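Local coordinates for protein citrate synthase (Pyrobaculum aerophilum, PDB 2IBP) that probably catalyses the condensation of oxaloacetate with acetyl-CoA and water to citrate and CoA, feeding the tricarboxylic acid cycle as a homodimer, at residues A107-A112 with F363-A368; E145-I150 with S231-S236; R176-L181 with G193-P198; M255-Y260 with Q317-I322. One frame throughout, in Å; residues are numbered along the deposited sequence. Where two conformers were deposited one is given.

Contact 1: A107-A112 with F363-A368; sequences AHPMFA and FTPIFA
The backbones of 107-112 and 363-368 come nearest at Met110 and Pro365, whose CA atoms are 6.4 Å apart, and both segments enter the first turn of a helix. No hydrogen bond joins them. The contact is apolar and is carried by Met110, Pro109, Pro365 and Thr364. The Met110 chain leaves with CG beside its own backbone N (chi1 -68°), then bends again at chi2 and chi3. These bends bring Met110 SD to 3.8 Å from Pro365 CG, and equally close to Pro365 CD. Past the sulfur, Met110 CE reaches the methyl of Thr364 at CG2, 3.8 Å away, and the two side chains cross at about a right angle. Pro109 adds a second proline to the seam, with its CB 4.0 Å from Pro365 CG. Pro365 CG thus touches both Pro109 and the Met110 sulfur. Next to this patch in sequence, His108 caps the helix that carries Met110. Its ND1 accepts from Met110 N at 3.0 Å, with the donor tilted 24° from the ring plane. Ile241 and Leu244 of helix 233-244 also touch the Met110 side chain, and Val162 of helix 141-169 touches Pro365. The result is a buried meeting of helix N-termini, one of them with a histidine N-cap, inside the mostly helical citrate synthase fold.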
loop_
_atom_site.group_PDB
_atom_site.type_symbol
_atom_site.label_atom_id
_atom_site.label_comp_id
_atom_site.label_asym_id
_atom_site.label_seq_id
_atom_site.Cartn_x
_atom_site.Cartn_y
_atom_site.Cartn_z
ATOM N N ALA A 107 -5.587 -11.197 16.734
ATOM C CA ALA A 107 -4.528 -11.012 15.756
ATOM C C ALA A 107 -3.634 -9.855 16.163
ATOM O O ALA A 107 -3.971 -9.073 17.062
ATOM C CB ALA A 107 -5.131 -10.754 14.402
ATOM N N HIS A 108 -2.508 -9.724 15.480
ATOM C CA HIS A 108 -1.586 -8.643 15.750
ATOM C C HIS A 108 -2.287 -7.329 15.446
ATOM O O HIS A 108 -3.024 -7.225 14.457
ATOM C CB HIS A 108 -0.328 -8.781 14.897
ATOM C CG HIS A 108 0.730 -7.775 15.225
ATOM N ND1 HIS A 108 0.708 -6.481 14.735
ATOM C CD2 HIS A 108 1.840 -7.867 15.996
ATOM C CE1 HIS A 108 1.753 -5.822 15.195
ATOM N NE2 HIS A 108 2.461 -6.640 15.960
ATOM N N PRO A 109 -2.081 -6.313 16.296
ATOM C CA PRO A 109 -2.806 -5.071 16.093
ATOM C C PRO A 109 -2.627 -4.408 14.741
ATOM O O PRO A 109 -3.539 -3.734 14.292
ATOM C CB PRO A 109 -2.306 -4.157 17.213
ATOM C CG PRO A 109 -1.189 -4.848 17.859
ATOM C CD PRO A 109 -1.259 -6.289 17.514
ATOM N N MET A 110 -1.464 -4.539 14.111
ATOM C CA MET A 110 -1.263 -3.872 12.820
ATOM C C MET A 110 -2.186 -4.420 11.731
ATOM O O MET A 110 -2.627 -3.667 10.868
ATOM C CB MET A 110 0.194 -3.869 12.389
ATOM C CG MET A 110 1.057 -2.986 13.275
ATOM S SD MET A 110 0.678 -1.228 13.116
ATOM C CE MET A 110 1.534 -0.827 11.598
ATOM N N PHE A 111 -2.538 -5.701 11.805
ATOM C CA PHE A 111 -3.504 -6.256 10.849
ATOM C C PHE A 111 -4.873 -5.630 11.113
ATOM O O PHE A 111 -5.625 -5.312 10.192
ATOM C CB PHE A 111 -3.605 -7.765 10.981
ATOM C CG PHE A 111 -2.455 -8.503 10.368
ATOM C CD1 PHE A 111 -2.306 -8.542 8.988
ATOM C CD2 PHE A 111 -1.598 -9.244 11.151
ATOM C CE1 PHE A 111 -1.291 -9.272 8.403
ATOM C CE2 PHE A 111 -0.570 -9.960 10.573
ATOM C CZ PHE A 111 -0.419 -9.974 9.201
ATOM N N ALA A 112 -5.212 -5.493 12.394
ATOM C CA ALA A 112 -6.476 -4.890 12.795
ATOM C C ALA A 112 -6.538 -3.457 12.316
ATOM O O ALA A 112 -7.595 -3.007 11.868
ATOM C CB ALA A 112 -6.661 -4.953 14.317
ATOM N N PHE A 363 3.337 -0.431 20.244
ATOM C CA PHE A 363 4.277 0.670 20.006
ATOM C C PHE A 363 4.135 1.212 18.587
ATOM O O PHE A 363 4.029 2.433 18.381
ATOM C CB PHE A 363 5.734 0.217 20.225
ATOM C CG PHE A 363 6.144 0.104 21.677
ATOM C CD1 PHE A 363 5.211 -0.132 22.683
ATOM C CD2 PHE A 363 7.499 0.070 22.011
ATOM C CE1 PHE A 363 5.617 -0.279 24.016
ATOM C CE2 PHE A 363 7.895 -0.077 23.333
ATOM C CZ PHE A 363 6.956 -0.250 24.325
ATOM N N THR A 364 4.167 0.320 17.601
ATOM C CA THR A 364 4.057 0.762 16.203
ATOM C C THR A 364 2.669 1.325 15.895
ATOM O O THR A 364 2.570 2.352 15.235
ATOM C CB THR A 364 4.531 -0.309 15.234
ATOM O OG1 THR A 364 5.905 -0.610 15.547
ATOM C CG2 THR A 364 4.442 0.220 13.797
ATOM N N PRO A 365 1.598 0.694 16.413
ATOM C CA PRO A 365 0.291 1.327 16.277
ATOM C C PRO A 365 0.256 2.772 16.798
ATOM O O PRO A 365 -0.356 3.640 16.179
ATOM C CB PRO A 365 -0.616 0.407 17.079
ATOM C CG PRO A 365 -0.036 -0.948 16.789
ATOM C CD PRO A 365 1.459 -0.731 16.788
ATOM N N ILE A 366 0.919 3.054 17.916
ATOM C CA ILE A 366 0.969 4.438 18.419
ATOM C C ILE A 366 1.758 5.341 17.464
ATOM O O ILE A 366 1.403 6.501 17.255
ATOM C CB ILE A 366 1.506 4.492 19.848
ATOM C CG1 ILE A 366 0.501 3.768 20.756
ATOM C CG2 ILE A 366 1.683 5.940 20.330
ATOM C CD1 ILE A 366 1.021 3.451 22.144
ATOM N N PHE A 367 2.819 4.819 16.859
ATOM C CA PHE A 367 3.520 5.579 15.826
ATOM C C PHE A 367 2.527 5.958 14.688
ATOM O O PHE A 367 2.529 7.085 14.201
ATOM C CB PHE A 367 4.680 4.755 15.261
ATOM C CG PHE A 367 5.479 5.469 14.214
ATOM C CD1 PHE A 367 6.599 6.206 14.543
ATOM C CD2 PHE A 367 5.099 5.409 12.882
ATOM C CE1 PHE A 367 7.339 6.847 13.554
ATOM C CE2 PHE A 367 5.845 6.032 11.901
ATOM C CZ PHE A 367 6.979 6.726 12.236
ATOM N N ALA A 368 1.699 5.006 14.264
ATOM C CA ALA A 368 0.656 5.258 13.258
ATOM C C ALA A 368 -0.310 6.361 13.723
ATOM O O ALA A 368 -0.758 7.193 12.926
ATOM C CB ALA A 368 -0.133 3.956 12.960
#

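Contact 2: E145-I150 with S231-S236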
loop_
_atom_site.group_PDB
_atom_site.type_symbol
_atom_site.label_atom_id
_atom_site.label_comp_id
_atom_site.label_asym_id
_atom_site.label_seq_id
_atom_site.Cartn_x
_atom_site.Cartn_y
_atom_site.Cartn_z
ATOM N N GLU A 145 -12.702 20.052 0.148
ATOM C CA GLU A 145 -13.345 20.143 1.457
ATOM C C GLU A 145 -13.627 18.742 2.001
ATOM O O GLU A 145 -13.365 18.477 3.168
ATOM C CB GLU A 145 -14.629 20.976 1.407
ATOM C CG GLU A 145 -14.414 22.475 1.218
ATOM C CD GLU A 145 -13.757 23.168 2.419
ATOM O OE1 GLU A 145 -13.403 22.494 3.412
ATOM O OE2 GLU A 145 -13.606 24.409 2.368
ATOM N N LEU A 146 -14.117 17.840 1.146
ATOM C CA LEU A 146 -14.365 16.452 1.551
ATOM C C LEU A 146 -13.054 15.803 1.986
ATOM O O LEU A 146 -12.998 15.123 3.018
ATOM C CB LEU A 146 -14.957 15.620 0.401
ATOM C CG LEU A 146 -16.374 15.997 -0.039
ATOM C CD1 LEU A 146 -16.813 15.258 -1.302
ATOM C CD2 LEU A 146 -17.325 15.732 1.104
ATOM N N ALA A 147 -12.018 15.993 1.172
ATOM C CA ALA A 147 -10.708 15.381 1.421
ATOM C C ALA A 147 -10.163 15.804 2.795
ATOM O O ALA A 147 -9.631 14.992 3.543
ATOM C CB ALA A 147 -9.719 15.731 0.310
ATOM N N TYR A 148 -10.295 17.079 3.136
ATOM C CA TYR A 148 -9.788 17.549 4.432
ATOM C C TYR A 148 -10.628 17.006 5.579
ATOM O O TYR A 148 -10.099 16.662 6.651
ATOM C CB TYR A 148 -9.672 19.069 4.451
ATOM C CG TYR A 148 -8.412 19.536 3.756
ATOM C CD1 TYR A 148 -8.329 19.588 2.369
ATOM C CD2 TYR A 148 -7.259 19.786 4.483
ATOM C CE1 TYR A 148 -7.149 19.952 1.733
ATOM C CE2 TYR A 148 -6.077 20.164 3.867
ATOM C CZ TYR A 148 -6.019 20.237 2.492
ATOM O OH TYR A 148 -4.838 20.611 1.882
ATOM N N ARG A 149 -11.933 16.906 5.371
ATOM C CA ARG A 149 -12.821 16.315 6.370
ATOM C C ARG A 149 -12.367 14.866 6.635
ATOM O O ARG A 149 -12.271 14.425 7.777
ATOM C CB ARG A 149 -14.268 16.337 5.867
ATOM C CG ARG A 149 -15.359 16.247 6.930
ATOM C CD ARG A 149 -16.762 16.403 6.293
ATOM N NE ARG A 149 -16.832 17.567 5.407
ATOM C CZ ARG A 149 -17.776 17.774 4.490
ATOM N NH1 ARG A 149 -18.751 16.889 4.302
ATOM N NH2 ARG A 149 -17.725 18.859 3.726
ATOM N N ILE A 150 -12.111 14.127 5.557
ATOM C CA ILE A 150 -11.681 12.727 5.658
ATOM C C ILE A 150 -10.336 12.609 6.349
ATOM O O ILE A 150 -10.124 11.708 7.182
ATOM C CB ILE A 150 -11.664 12.048 4.274
ATOM C CG1 ILE A 150 -13.095 12.009 3.719
ATOM C CG2 ILE A 150 -11.055 10.636 4.364
ATOM C CD1 ILE A 150 -13.203 11.821 2.206
ATOM N N SER A 231 -7.078 6.598 -5.545
ATOM C CA SER A 231 -7.720 5.751 -4.567
ATOM C C SER A 231 -7.999 6.618 -3.337
ATOM O O SER A 231 -7.415 7.679 -3.168
ATOM C CB SER A 231 -6.836 4.558 -4.203
ATOM O OG SER A 231 -7.503 3.693 -3.307
ATOM N N ASP A 232 -8.884 6.145 -2.479
ATOM C CA ASP A 232 -9.326 6.963 -1.375
ATOM C C ASP A 232 -8.330 7.104 -0.248
ATOM O O ASP A 232 -7.427 6.284 -0.084
ATOM C CB ASP A 232 -10.645 6.441 -0.847
ATOM C CG ASP A 232 -10.497 5.107 -0.175
ATOM O OD1 ASP A 232 -10.382 4.070 -0.885
ATOM O OD2 ASP A 232 -10.517 5.104 1.065
ATOM N N LEU A 233 -8.537 8.135 0.570
ATOM C CA LEU A 233 -7.647 8.423 1.687
ATOM C C LEU A 233 -7.544 7.315 2.704
ATOM O O LEU A 233 -6.462 7.079 3.265
ATOM C CB LEU A 233 -8.057 9.727 2.362
ATOM C CG LEU A 233 -7.658 10.973 1.584
ATOM C CD1 LEU A 233 -8.543 12.178 1.948
ATOM C CD2 LEU A 233 -6.189 11.270 1.794
ATOM N N TYR A 234 -8.658 6.647 2.992
ATOM C CA TYR A 234 -8.610 5.548 3.933
ATOM C C TYR A 234 -7.729 4.436 3.365
ATOM O O TYR A 234 -6.900 3.876 4.068
ATOM C CB TYR A 234 -10.001 5.027 4.224
ATOM C CG TYR A 234 -10.842 5.898 5.136
ATOM C CD1 TYR A 234 -10.945 5.601 6.487
ATOM C CD2 TYR A 234 -11.610 6.932 4.635
ATOM C CE1 TYR A 234 -11.762 6.322 7.329
ATOM C CE2 TYR A 234 -12.416 7.696 5.486
ATOM C CZ TYR A 234 -12.495 7.371 6.826
ATOM O OH TYR A 234 -13.311 8.082 7.701
ATOM N N SER A 235 -7.941 4.083 2.110
ATOM C CA SER A 235 -7.137 3.030 1.489
ATOM C C SER A 235 -5.651 3.399 1.455
ATOM O O SER A 235 -4.773 2.557 1.686
ATOM C CB SER A 235 -7.664 2.735 0.086
ATOM O OG SER A 235 -8.957 2.172 0.215
ATOM N N SER A 236 -5.359 4.674 1.215
ATOM C CA SER A 236 -3.972 5.138 1.209
ATOM C C SER A 236 -3.335 4.967 2.603
ATOM O O SER A 236 -2.185 4.534 2.740
ATOM C CB SER A 236 -3.908 6.579 0.749
ATOM O OG SER A 236 -4.373 6.685 -0.598
#
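Ile150 on 145-150 presses into the start of helix 233-244, where it meets Leu233 and Tyr234. Its CA is 7.1 Å from the CA of Leu233. From there CB points at the second segment and already lies 3.9 Å from Leu233 CD1. At CB the chain forks. With chi1 at -64°, CG1 stands beside the backbone N and CG2 anti to it, which makes CG2 the branch that meets the partner. CG2 does most of the touching. Ile150 CG2 is 3.7 Å from Leu233 CB and only 3.4 Å from Tyr234 CE2, a tight approach that comes obliquely onto the tyrosine ring. The methyl therefore touches two consecutive side chains of the other helix. Leu233 answers along the helix of Ile150. Its CD1 reaches back one turn to Ala147, 3.4 Å from Ala147 O and 4.1 Å from Ala147 CB. Nothing polar crosses between the segments. The first turn of the second helix is capped by Asp232, whose OD2 accepts from Ser235 N at 3.0 Å, the donor standing well above the carboxylate plane. The polar ends find partners elsewhere: Tyr234 OH is hydrogen-bonded to Asp124, and Asp232 OD1 makes a salt bridge to Lys245 of the second subunit, so this N-cap lies at the dimer interface. Around the seam, Asn127 of helix 125-135 touches both Ile150 and Tyr234, while Leu380 and Val379 of helix 363-382 close on Ala147 and Leu233.

Contact 3: R176-L181 with G193-P198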
loop_
_atom_site.group_PDB
_atom_site.type_symbol
_atom_site.label_atom_id
_atom_site.label_comp_id
_atom_site.label_asym_id
_atom_site.label_seq_id
_atom_site.Cartn_x
_atom_site.Cartn_y
_atom_site.Cartn_z
ATOM N N ARG A 176 -15.344 3.695 25.214
ATOM C CA ARG A 176 -15.601 4.634 24.146
ATOM C C ARG A 176 -15.007 6.001 24.434
ATOM O O ARG A 176 -14.696 6.321 25.585
ATOM C CB ARG A 176 -17.087 4.678 23.803
ATOM C CG ARG A 176 -17.571 3.327 23.290
ATOM C CD ARG A 176 -19.005 3.325 22.817
ATOM N NE ARG A 176 -19.397 1.978 22.408
ATOM C CZ ARG A 176 -19.180 1.458 21.202
ATOM N NH1 ARG A 176 -18.584 2.172 20.255
ATOM N NH2 ARG A 176 -19.571 0.217 20.936
ATOM N N PRO A 177 -14.779 6.789 23.373
ATOM C CA PRO A 177 -14.119 8.071 23.551
ATOM C C PRO A 177 -14.857 9.048 24.439
ATOM O O PRO A 177 -16.081 9.183 24.335
ATOM C CB PRO A 177 -14.036 8.645 22.135
ATOM C CG PRO A 177 -14.278 7.505 21.218
ATOM C CD PRO A 177 -15.109 6.521 21.953
ATOM N N ARG A 178 -14.104 9.686 25.324
ATOM C CA ARG A 178 -14.642 10.743 26.177
ATOM C C ARG A 178 -14.442 12.102 25.528
ATOM O O ARG A 178 -13.326 12.586 25.287
ATOM C CB ARG A 178 -14.028 10.715 27.571
ATOM C CG ARG A 178 -14.845 9.932 28.572
ATOM C CD ARG A 178 -14.178 9.900 29.906
ATOM N NE ARG A 178 -14.023 11.231 30.479
ATOM C CZ ARG A 178 -13.395 11.459 31.628
ATOM N NH1 ARG A 178 -12.842 10.455 32.303
ATOM N NH2 ARG A 178 -13.284 12.692 32.083
ATOM N N ASP A 179 -15.572 12.743 25.303
ATOM C CA ASP A 179 -15.625 14.006 24.637
ATOM C C ASP A 179 -14.904 15.118 25.398
ATOM O O ASP A 179 -14.459 16.095 24.804
ATOM C CB ASP A 179 -17.106 14.355 24.507
ATOM C CG ASP A 179 -17.447 14.943 23.197
ATOM O OD1 ASP A 179 -16.824 14.537 22.197
ATOM O OD2 ASP A 179 -18.457 15.664 23.151
ATOM N N ASP A 180 -14.765 14.967 26.717
ATOM C CA ASP A 180 -14.137 15.997 27.536
ATOM C C ASP A 180 -12.625 15.869 27.665
ATOM O O ASP A 180 -11.979 16.680 28.339
ATOM C CB ASP A 180 -14.763 16.047 28.928
ATOM C CG ASP A 180 -14.582 14.770 29.705
ATOM O OD1 ASP A 180 -14.700 13.678 29.116
ATOM O OD2 ASP A 180 -14.380 14.853 30.934
ATOM N N LEU A 181 -12.063 14.821 27.072
ATOM C CA LEU A 181 -10.632 14.605 27.132
ATOM C C LEU A 181 -9.962 14.972 25.817
ATOM O O LEU A 181 -10.556 14.821 24.740
ATOM C CB LEU A 181 -10.320 13.142 27.444
ATOM C CG LEU A 181 -10.756 12.623 28.806
ATOM C CD1 LEU A 181 -10.320 11.166 28.982
ATOM C CD2 LEU A 181 -10.144 13.526 29.881
ATOM N N GLY A 193 -9.185 2.603 30.712
ATOM C CA GLY A 193 -10.471 2.791 31.378
ATOM C C GLY A 193 -10.481 3.741 32.555
ATOM O O GLY A 193 -11.441 3.770 33.327
ATOM N N ARG A 194 -9.408 4.502 32.709
ATOM C CA ARG A 194 -9.334 5.509 33.758
ATOM C C ARG A 194 -8.684 6.755 33.167
ATOM O O ARG A 194 -7.887 6.659 32.237
ATOM C CB ARG A 194 -8.521 4.975 34.937
ATOM C CG ARG A 194 -7.104 4.593 34.589
ATOM C CD ARG A 194 -6.365 4.042 35.802
ATOM N NE ARG A 194 -6.960 2.798 36.287
ATOM C CZ ARG A 194 -6.652 1.584 35.832
ATOM N NH1 ARG A 194 -5.750 1.431 34.863
ATOM N NH2 ARG A 194 -7.253 0.516 36.349
ATOM N N GLU A 195 -9.048 7.937 33.660
ATOM C CA GLU A 195 -8.402 9.132 33.154
ATOM C C GLU A 195 -6.933 9.032 33.547
ATOM O O GLU A 195 -6.602 8.624 34.667
ATOM C CB GLU A 195 -9.027 10.418 33.694
ATOM C CG GLU A 195 -8.345 11.685 33.162
ATOM C CD GLU A 195 -9.028 12.965 33.612
ATOM O OE1 GLU A 195 -10.011 12.869 34.380
ATOM O OE2 GLU A 195 -8.597 14.057 33.175
ATOM N N PRO A 196 -6.043 9.328 32.599
ATOM C CA PRO A 196 -4.639 9.198 32.875
ATOM C C PRO A 196 -4.099 10.298 33.742
ATOM O O PRO A 196 -4.734 11.363 33.901
ATOM C CB PRO A 196 -4.008 9.283 31.487
ATOM C CG PRO A 196 -4.984 10.120 30.712
ATOM C CD PRO A 196 -6.300 9.731 31.207
ATOM N N ASP A 197 -2.943 10.003 34.321
ATOM C CA ASP A 197 -2.158 10.968 35.066
ATOM C C ASP A 197 -1.693 11.987 34.023
ATOM O O ASP A 197 -1.369 11.634 32.880
ATOM C CB ASP A 197 -0.948 10.281 35.705
ATOM C CG ASP A 197 -0.168 11.194 36.622
ATOM O OD1 ASP A 197 0.466 12.151 36.128
ATOM O OD2 ASP A 197 -0.114 10.902 37.836
ATOM N N PRO A 198 -1.731 13.268 34.376
ATOM C CA PRO A 198 -1.291 14.335 33.481
ATOM C C PRO A 198 0.066 14.095 32.824
ATOM O O PRO A 198 0.266 14.461 31.665
ATOM C CB PRO A 198 -1.191 15.551 34.405
ATOM C CG PRO A 198 -2.072 15.244 35.557
ATOM C CD PRO A 198 -2.265 13.779 35.650
HETATM O O HOH W 1 -11.880 11.419 35.042
#
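Arg178 and Leu181 meet Glu195 where the loops before and after helix 183-192 come together; the first holds a type I beta turn from Arg178 to Leu181. Arg178 opens the turn, and its O accepts from Leu181 N at 3.1 Å. Its side chain runs out and then bends at chi3 (62°). This bend brings the guanidinium back over the turn to Asp180. There the grip is side-on and nearly flat. Arg178 NE gives to Asp180 OD1 on its syn lone pair, at 2.9 Å, and Arg178 NH2 gives to Asp180 OD2 at 2.7 Å in a salt bridge. Both oxygens lie close to the guanidinium plane, so the pair of bonds fixes the rotation of the group. Tyr189 of helix 183-192 adds a cation-pi contact to the same arginine. Glu195 stands across from Arg178, with the carboxylate plane turned 82° from the guanidinium. Its OE1 is 4.0 Å from Arg178 NH2, too far for a salt bridge. The charges may still attract at that distance. A methionine in place of Arg178 would probably leave Asp180 without its two-bonded partner and Glu195 without the opposite charge nearby. Leu181 ends the turn. Its CG lies over one face of the guanidinium, toward the rim, and its CD2 packs 3.7 Å from Glu195 OE2. The Glu195 chain is fully extended, which carries its carboxylate out to both residues. One water closes the gap: it accepts from Arg178 NH1 at 3.1 Å and donates to Glu195 OE1 at a short 2.5 Å.

Contact 4: M255-Y260 with Q317-I322; sequences MAVRNY and QNLFAI
Tyr260 and Leu319 bring helix 252-263 against the N-terminal turn of helix 319-332, a buried helix-helix contact with CA atoms 5.9 Å apart at this pair. The interactions across it are mainly apolar. Leu319 spreads its two methyls over the other helix. Leu319 CD2 lies 3.7 Å from Tyr260 CB, while Leu319 CD1 reaches Val257 CG1 at 4.0 Å, the side chains of Leu319 and Val257 crossing at about a right angle. Val257 presents CG1 because that methyl stands anti to the backbone N (chi1 167°). Ile322, one turn further on, uses both of its branches. Ile322 CG2 lies 3.8 Å from Tyr260 CD1 and meets the ring obliquely; the two side chains slide past each other in opposite directions. An alanine at Ile322 is likely to leave a gap beside Tyr260 CB and CD1, where the branched side chain now packs. The polar bonds here lie within each helix or run to outside partners. Tyr260 OH is hydrogen-bonded to Phe347 O, next in sequence to the predicted active-site Asp346, so this ring links the packing to that region. Tyr355 OH is bonded to Leu319 N and Gln317 N at the start of the second helix. Ile351 and Tyr354 of helix 349-356 also touch Leu319. In the closest approach of all, the delta methyl of Ile322, CD1, stands 3.2 Å from Tyr260 O.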
loop_
_atom_site.group_PDB
_atom_site.type_symbol
_atom_site.label_atom_id
_atom_site.label_comp_id
_atom_site.label_asym_id
_atom_site.label_seq_id
_atom_site.Cartn_x
_atom_site.Cartn_y
_atom_site.Cartn_z
ATOM N N MET A 255 12.871 -2.916 20.564
ATOM C CA MET A 255 14.098 -3.690 20.725
ATOM C C MET A 255 15.070 -3.013 21.678
ATOM O O MET A 255 15.782 -3.701 22.428
ATOM C CB MET A 255 14.740 -3.991 19.375
ATOM C CG MET A 255 13.840 -4.824 18.445
ATOM S SD MET A 255 13.052 -6.235 19.257
ATOM C CE MET A 255 14.463 -7.059 19.996
ATOM N N ALA A 256 15.099 -1.679 21.667
ATOM C CA ALA A 256 15.965 -0.940 22.595
ATOM C C ALA A 256 15.576 -1.308 24.026
ATOM O O ALA A 256 16.435 -1.635 24.845
ATOM C CB ALA A 256 15.833 0.566 22.379
ATOM N N VAL A 257 14.276 -1.265 24.327
ATOM C CA VAL A 257 13.782 -1.607 25.664
ATOM C C VAL A 257 14.081 -3.050 26.048
ATOM O O VAL A 257 14.578 -3.308 27.138
ATOM C CB VAL A 257 12.288 -1.278 25.837
ATOM C CG1 VAL A 257 11.721 -1.927 27.097
ATOM C CG2 VAL A 257 12.106 0.236 25.873
ATOM N N ARG A 258 13.794 -3.992 25.157
ATOM C CA ARG A 258 14.132 -5.386 25.433
ATOM C C ARG A 258 15.630 -5.527 25.713
ATOM O O ARG A 258 16.025 -6.314 26.549
ATOM C CB ARG A 258 13.760 -6.274 24.255
ATOM C CG ARG A 258 12.275 -6.408 24.037
ATOM C CD ARG A 258 12.016 -7.352 22.896
ATOM N NE ARG A 258 10.601 -7.563 22.655
ATOM C CZ ARG A 258 9.857 -8.469 23.276
ATOM N NH1 ARG A 258 10.370 -9.215 24.247
ATOM N NH2 ARG A 258 8.583 -8.618 22.934
ATOM N N ASN A 259 16.459 -4.799 24.969
ATOM C CA ASN A 259 17.899 -4.831 25.176
ATOM C C ASN A 259 18.279 -4.278 26.527
ATOM O O ASN A 259 19.163 -4.828 27.196
ATOM C CB ASN A 259 18.644 -4.063 24.095
ATOM C CG ASN A 259 18.682 -4.801 22.772
ATOM O OD1 ASN A 259 18.297 -5.969 22.683
ATOM N ND2 ASN A 259 19.247 -4.152 21.761
ATOM N N TYR A 260 17.666 -3.161 26.923
ATOM C CA TYR A 260 17.972 -2.583 28.226
ATOM C C TYR A 260 17.598 -3.587 29.311
ATOM O O TYR A 260 18.326 -3.732 30.288
ATOM C CB TYR A 260 17.256 -1.243 28.479
ATOM C CG TYR A 260 17.546 -0.164 27.456
ATOM C CD1 TYR A 260 18.831 0.044 26.974
ATOM C CD2 TYR A 260 16.547 0.734 27.063
ATOM C CE1 TYR A 260 19.106 1.065 26.059
ATOM C CE2 TYR A 260 16.809 1.740 26.134
ATOM C CZ TYR A 260 18.083 1.895 25.641
ATOM O OH TYR A 260 18.356 2.870 24.708
ATOM N N GLN A 317 12.439 -1.014 36.352
ATOM C CA GLN A 317 13.224 -1.934 35.538
ATOM C C GLN A 317 14.563 -1.319 35.115
ATOM O O GLN A 317 15.284 -1.898 34.302
ATOM C CB GLN A 317 12.423 -2.427 34.329
ATOM C CG GLN A 317 11.422 -3.536 34.636
ATOM C CD GLN A 317 10.266 -3.099 35.509
ATOM O OE1 GLN A 317 9.556 -2.143 35.194
ATOM N NE2 GLN A 317 10.020 -3.852 36.581
ATOM N N ASN A 318 14.866 -0.144 35.678
ATOM C CA ASN A 318 16.135 0.558 35.462
ATOM C C ASN A 318 16.393 0.930 34.009
ATOM O O ASN A 318 17.533 1.190 33.612
ATOM C CB ASN A 318 17.302 -0.286 36.014
ATOM C CG ASN A 318 17.049 -0.756 37.447
ATOM O OD1 ASN A 318 17.091 -1.953 37.734
ATOM N ND2 ASN A 318 16.677 0.174 38.309
ATOM N N LEU A 319 15.314 1.039 33.234
ATOM C CA LEU A 319 15.430 1.335 31.819
ATOM C C LEU A 319 16.068 2.696 31.590
ATOM O O LEU A 319 16.976 2.847 30.771
ATOM C CB LEU A 319 14.041 1.315 31.178
ATOM C CG LEU A 319 13.314 -0.022 31.239
ATOM C CD1 LEU A 319 11.944 0.123 30.575
ATOM C CD2 LEU A 319 14.154 -1.098 30.538
ATOM N N PHE A 320 15.635 3.696 32.342
ATOM C CA PHE A 320 16.178 5.032 32.143
ATOM C C PHE A 320 17.654 5.105 32.589
ATOM O O PHE A 320 18.501 5.697 31.923
ATOM C CB PHE A 320 15.318 6.075 32.852
ATOM C CG PHE A 320 15.700 7.466 32.527
ATOM C CD1 PHE A 320 15.296 8.033 31.327
ATOM C CD2 PHE A 320 16.506 8.203 33.380
ATOM C CE1 PHE A 320 15.675 9.311 30.997
ATOM C CE2 PHE A 320 16.899 9.480 33.047
ATOM C CZ PHE A 320 16.470 10.038 31.853
ATOM N N ALA A 321 17.955 4.441 33.700
ATOM C CA ALA A 321 19.323 4.392 34.220
ATOM C C ALA A 321 20.265 3.725 33.218
ATOM O O ALA A 321 21.359 4.232 32.942
ATOM C CB ALA A 321 19.351 3.626 35.539
ATOM N N ILE A 322 19.816 2.602 32.654
ATOM C CA ILE A 322 20.609 1.860 31.681
ATOM C C ILE A 322 20.789 2.672 30.403
ATOM O O ILE A 322 21.915 2.849 29.915
ATOM C CB ILE A 322 19.981 0.497 31.391
ATOM C CG1 ILE A 322 19.989 -0.376 32.656
ATOM C CG2 ILE A 322 20.702 -0.217 30.237
ATOM C CD1 ILE A 322 19.145 -1.634 32.547
#

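In the fold
Contact 1 closes the longest loop of chain, and the other three are nested within it. Contact 3 in turn lies inside the loop of contact 2, whereas contact 4 follows both in series. None of the four touches another. Contacts 1 and 4 come nearest, about 5 Å between closest atoms, and both lie near the predicted active-site Asp346: the side chains of Thr364 and Tyr260 are about 9 and 8 Å from its side chain. Contacts 2 and 4 are farthest apart, about 39 Å between centres and on opposite sides of the chain's centre. Contacts 1 and 2 also touch the second subunit. Contacts 2 and 3 lie away from the annotated sites.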